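Local structure of 27kDa outer membrane protein (3GYK) at residues V24-F29 / P146-E151. The protein is a DsbA-like member of the thioredoxin superfamily that probably acts as a thiol-disulfide oxidoreductase, this chain being the part that holds its thioredoxin domain. Numbering follows the deposited sequence.
Sequences VTVVEF and PSFVVE
Thr25 and Glu151 face each other where two antiparallel strands end their pairing. Glu151 N still donates to Thr25 O (3.0 Å), but Thr25 N is met by the carboxylate: OE2 takes it at 2.8 Å on the anti lone pair, nearly straight at 172°. A bend at chi2 (-54°) turns CD back toward strand 24-29, and OE1 forms a salt bridge to Arg5. An alanine at Glu151 would probably leave Thr25 N without its acceptor and Arg5 without its charge partner. Val27 exchanges both backbone bonds with Val149, and Phe29 does so with Ser147, the bond from Ser147 N to Phe29 O being the longest at 3.3 Å. Thr25 OG1 is bonded to Arg55, Ser147 OG to Gly144 O. On one face Glu28 runs beside the Phe148 ring, CG to CE1 3.4 Å, its carboxylate plane turned 31° from the ring; Val26 CG1 approaches CD1 of Phe148. These are central strands of the thioredoxin fold: 54-60 bonds to the other edge of 24-29, helix 35-50 packs on Glu28 and Phe148, helix 161-174 on Val24 and Val150, and cis-Pro146, a thioredoxin-fold hallmark, touches Cys34 and Cys37 of the CxxC starting helix 35-50, probably the redox centre.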
# COMPACT_ATOMS: atom_id res chain seq x y z
N VAL A 24 6.85 2.15 15.35
CA VAL A 24 5.41 1.96 15.09
C VAL A 24 5.25 1.60 13.62
O VAL A 24 5.75 2.32 12.73
CB VAL A 24 4.60 3.22 15.42
CG1 VAL A 24 3.12 3.09 14.98
CG2 VAL A 24 4.68 3.50 16.89
N THR A 25 4.55 0.49 13.35
CA THR A 25 4.19 0.11 11.98
C THR A 25 2.75 0.50 11.65
O THR A 25 1.82 0.17 12.41
CB THR A 25 4.36 -1.40 11.73
OG1 THR A 25 5.74 -1.74 11.90
CG2 THR A 25 3.96 -1.79 10.30
N VAL A 26 2.59 1.20 10.53
CA VAL A 26 1.27 1.51 9.97
C VAL A 26 1.10 0.66 8.74
O VAL A 26 1.96 0.69 7.85
CB VAL A 26 1.13 3.01 9.60
CG1 VAL A 26 -0.18 3.25 8.82
CG2 VAL A 26 1.21 3.87 10.84
N VAL A 27 0.02 -0.13 8.68
CA VAL A 27 -0.25 -0.90 7.46
C VAL A 27 -1.41 -0.24 6.73
O VAL A 27 -2.40 0.09 7.37
CB VAL A 27 -0.65 -2.36 7.82
CG1 VAL A 27 -0.87 -3.16 6.55
CG2 VAL A 27 0.46 -3.02 8.70
N GLU A 28 -1.30 -0.07 5.41
CA GLU A 28 -2.45 0.46 4.65
C GLU A 28 -2.86 -0.58 3.61
O GLU A 28 -2.00 -1.15 2.93
CB GLU A 28 -2.06 1.76 3.91
CG GLU A 28 -3.29 2.36 3.18
CD GLU A 28 -3.00 3.61 2.35
OE1 GLU A 28 -1.86 4.12 2.38
OE2 GLU A 28 -3.94 4.06 1.63
N PHE A 29 -4.17 -0.81 3.53
CA PHE A 29 -4.76 -1.66 2.48
C PHE A 29 -5.41 -0.68 1.50
O PHE A 29 -6.23 0.16 1.90
CB PHE A 29 -5.87 -2.52 3.09
CG PHE A 29 -5.38 -3.70 3.94
CD1 PHE A 29 -5.60 -5.02 3.53
CD2 PHE A 29 -4.77 -3.48 5.19
CE1 PHE A 29 -5.19 -6.11 4.30
CE2 PHE A 29 -4.36 -4.56 5.99
CZ PHE A 29 -4.55 -5.87 5.55
N PRO A 146 -9.85 2.84 1.90
CA PRO A 146 -8.63 2.46 2.64
C PRO A 146 -8.95 1.89 4.01
O PRO A 146 -9.97 2.30 4.63
CB PRO A 146 -7.86 3.81 2.77
CG PRO A 146 -8.93 4.84 2.75
CD PRO A 146 -10.08 4.29 1.92
N SER A 147 -8.15 0.92 4.47
CA SER A 147 -8.19 0.50 5.88
C SER A 147 -6.76 0.46 6.42
O SER A 147 -5.82 0.13 5.69
CB SER A 147 -8.84 -0.87 6.06
OG SER A 147 -10.24 -0.85 5.77
N PHE A 148 -6.60 0.79 7.69
CA PHE A 148 -5.27 0.88 8.29
C PHE A 148 -5.16 0.02 9.55
O PHE A 148 -6.12 -0.22 10.27
CB PHE A 148 -4.96 2.34 8.69
CG PHE A 148 -4.89 3.29 7.53
CD1 PHE A 148 -3.68 3.53 6.89
CD2 PHE A 148 -6.02 3.99 7.13
CE1 PHE A 148 -3.61 4.46 5.80
CE2 PHE A 148 -5.96 4.89 6.05
CZ PHE A 148 -4.74 5.12 5.38
N VAL A 149 -3.92 -0.41 9.82
CA VAL A 149 -3.56 -0.97 11.12
C VAL A 149 -2.48 -0.04 11.63
O VAL A 149 -1.58 0.36 10.88
CB VAL A 149 -2.92 -2.39 10.98
CG1 VAL A 149 -2.50 -2.95 12.34
CG2 VAL A 149 -3.88 -3.36 10.27
N VAL A 150 -2.56 0.34 12.91
CA VAL A 150 -1.51 1.15 13.53
C VAL A 150 -1.11 0.38 14.78
O VAL A 150 -1.79 0.47 15.82
CB VAL A 150 -1.96 2.58 13.91
CG1 VAL A 150 -0.76 3.38 14.53
CG2 VAL A 150 -2.57 3.30 12.68
N GLU A 151 -0.02 -0.39 14.67
CA GLU A 151 0.44 -1.32 15.74
C GLU A 151 -0.74 -2.22 16.12
O GLU A 151 -1.22 -2.95 15.28
CB GLU A 151 1.01 -0.59 16.97
CG GLU A 151 2.45 -0.19 16.90
CD GLU A 151 3.43 -1.32 16.56
OE1 GLU A 151 3.67 -2.20 17.40
OE2 GLU A 151 4.01 -1.27 15.48